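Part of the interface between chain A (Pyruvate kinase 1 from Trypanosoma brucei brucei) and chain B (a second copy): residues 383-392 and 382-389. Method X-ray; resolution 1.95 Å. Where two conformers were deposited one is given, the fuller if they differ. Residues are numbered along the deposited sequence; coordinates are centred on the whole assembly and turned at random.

Chain A 383-392: SSAVASAFEV
Chain B 382-389: CSSAVASA

Both stretches are helical, with phi/psi near -65/-40 except at V392(A), which is -98/0, and with i to i+4 backbone hydrogen bonds from N to O. The two copies run nearly antiparallel, their N-to-C directions 152° apart, with a closest axis approach of 9.0 Å. The register is set where S384(A) meets S384(B), CA to CA 5.2 Å, and the contact is small, burying 225 Å² in total.

C382(B), chi1 m, makes no contact with the chain A stretch; its O accepts the backbone N of V386(B) at 3.1 Å. S383(B) points toward chain A with chi1 p (58°). Its OG lies 4.5 Å from OE1 of E391(A), and one water spans that gap, donating to S383(B) OG at 2.8 Å and to E391(A) OE1 at 3.0 Å. The glutamate reaches this site with chi1 -45°, chi2 -71° and chi3 -166°. The same water is hydrogen-bonded to S384(B) OG at 2.5 Å.

S384(B) and S384(A) are the most heavily covered residues, and both adopt chi1 m (-59° and -73°). S384(A) CB and S384(B) CB stand 4.1 Å apart, a proximity that the small serine side chain permits. S384(A) OG lies 3.1 Å from S384(B) O, placed to donate, although another acceptor competes for its proton. S384(B) OG packs 3.9 Å from A387(A) CB and 3.5 Å from S388(A) CB; its 3.4 Å approach to S388(A) N has too poor an angle for a hydrogen bond.

A385(B) and V386(B), chi1 t, point away. A387(B) turns back toward chain A, its compact methyl CB 4.0 Å from S384(A) OG. S388(B) points sideways, CB 3.4 Å from S384(A) OG. Its chi1 p (79°) folds OG onto its own helix, donating to A385(B) O at 3.0 Å; S388(A), chi1 66°, repeats this from OG to A385(A) O at 2.7 Å. A389(B) faces away.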

# COMPACT_ATOMS: atom_id res chain seq x y z
N SER A 383 7.13 -18.48 9.14
CA SER A 383 6.80 -17.10 8.83
C SER A 383 5.95 -16.44 9.92
O SER A 383 6.22 -15.30 10.31
CB SER A 383 6.13 -16.98 7.46
OG SER A 383 4.83 -17.47 7.49
N SER A 384 5.04 -17.19 10.54
CA SER A 384 4.25 -16.63 11.62
C SER A 384 5.05 -16.51 12.92
O SER A 384 4.79 -15.64 13.73
CB SER A 384 2.96 -17.43 11.83
OG SER A 384 2.04 -17.19 10.77
N ALA A 385 6.04 -17.39 13.10
CA ALA A 385 6.98 -17.26 14.23
C ALA A 385 7.73 -15.93 14.14
O ALA A 385 7.87 -15.22 15.14
CB ALA A 385 7.97 -18.42 14.28
N VAL A 386 8.23 -15.60 12.94
CA VAL A 386 8.93 -14.32 12.76
C VAL A 386 7.98 -13.14 13.00
O VAL A 386 8.34 -12.15 13.65
CB VAL A 386 9.60 -14.21 11.35
CG1 VAL A 386 10.12 -12.78 11.12
CG2 VAL A 386 10.75 -15.19 11.23
N ALA A 387 6.76 -13.23 12.47
CA ALA A 387 5.76 -12.21 12.76
C ALA A 387 5.58 -12.00 14.26
O ALA A 387 5.52 -10.84 14.74
CB ALA A 387 4.42 -12.53 12.07
N SER A 388 5.43 -13.09 15.01
CA SER A 388 5.22 -12.98 16.45
C SER A 388 6.43 -12.35 17.15
O SER A 388 6.26 -11.58 18.09
CB SER A 388 4.83 -14.33 17.09
OG SER A 388 5.87 -15.29 17.01
N ALA A 389 7.64 -12.61 16.63
CA ALA A 389 8.86 -11.97 17.17
C ALA A 389 8.82 -10.46 17.01
O ALA A 389 9.18 -9.70 17.94
CB ALA A 389 10.11 -12.55 16.48
N PHE A 390 8.40 -9.99 15.85
CA PHE A 390 8.20 -8.56 15.69
C PHE A 390 7.13 -8.04 16.65
O PHE A 390 7.30 -6.98 17.23
CB PHE A 390 7.84 -8.22 14.23
CG PHE A 390 9.02 -8.28 13.29
CD1 PHE A 390 10.13 -7.42 13.48
CD2 PHE A 390 9.03 -9.16 12.22
CE1 PHE A 390 11.16 -7.39 12.53
CE2 PHE A 390 10.11 -9.19 11.33
CZ PHE A 390 11.18 -8.31 11.49
N GLU A 391 5.98 -8.74 16.74
CA GLU A 391 4.86 -8.20 17.57
C GLU A 391 5.26 -8.04 19.04
O GLU A 391 4.79 -7.13 19.72
CB GLU A 391 3.60 -9.06 17.50
CG GLU A 391 3.20 -9.51 16.11
CD GLU A 391 2.68 -8.40 15.25
OE1 GLU A 391 2.08 -8.71 14.20
OE2 GLU A 391 2.87 -7.21 15.62
N VAL A 392 6.05 -8.98 19.54
CA VAL A 392 6.46 -8.91 20.97
C VAL A 392 7.81 -8.32 21.21
O VAL A 392 8.25 -8.28 22.35
CB VAL A 392 6.43 -10.26 21.70
CG1 VAL A 392 5.05 -10.81 21.81
CG2 VAL A 392 7.44 -11.25 21.11
N CYS B 382 -2.17 -15.14 19.10
CA CYS B 382 -3.48 -15.22 18.43
C CYS B 382 -3.48 -14.53 17.05
O CYS B 382 -4.06 -15.06 16.11
CB CYS B 382 -4.62 -14.69 19.32
SG CYS B 382 -4.94 -15.78 20.74
N SER B 383 -2.84 -13.36 16.95
CA SER B 383 -2.77 -12.67 15.65
C SER B 383 -1.93 -13.47 14.64
O SER B 383 -2.33 -13.63 13.47
CB SER B 383 -2.24 -11.21 15.77
OG SER B 383 -0.95 -11.19 16.37
N SER B 384 -0.80 -14.02 15.07
CA SER B 384 0.03 -14.81 14.15
C SER B 384 -0.61 -16.15 13.79
O SER B 384 -0.35 -16.71 12.72
CB SER B 384 1.44 -15.03 14.72
OG SER B 384 2.09 -13.80 14.97
N ALA B 385 -1.45 -16.68 14.69
CA ALA B 385 -2.21 -17.91 14.38
C ALA B 385 -3.20 -17.66 13.27
O ALA B 385 -3.37 -18.50 12.40
CB ALA B 385 -2.95 -18.46 15.61
N VAL B 386 -3.92 -16.53 13.34
CA VAL B 386 -4.82 -16.17 12.23
C VAL B 386 -4.04 -16.01 10.91
O VAL B 386 -4.48 -16.46 9.86
CB VAL B 386 -5.64 -14.89 12.58
CG1 VAL B 386 -6.44 -14.42 11.34
CG2 VAL B 386 -6.60 -15.19 13.75
N ALA B 387 -2.89 -15.32 10.97
CA ALA B 387 -2.03 -15.19 9.77
C ALA B 387 -1.64 -16.58 9.20
O ALA B 387 -1.67 -16.78 7.98
CB ALA B 387 -0.76 -14.35 10.09
N SER B 388 -1.29 -17.52 10.07
CA SER B 388 -0.93 -18.84 9.59
C SER B 388 -2.14 -19.58 8.99
O SER B 388 -2.00 -20.27 7.96
CB SER B 388 -0.20 -19.68 10.66
OG SER B 388 -1.09 -20.23 11.60
N ALA B 389 -3.34 -19.30 9.50
CA ALA B 389 -4.57 -19.90 8.90
C ALA B 389 -4.81 -19.39 7.49
O ALA B 389 -5.13 -20.19 6.58
CB ALA B 389 -5.81 -19.63 9.79
O HOH W 1 1.19 -11.51 14.55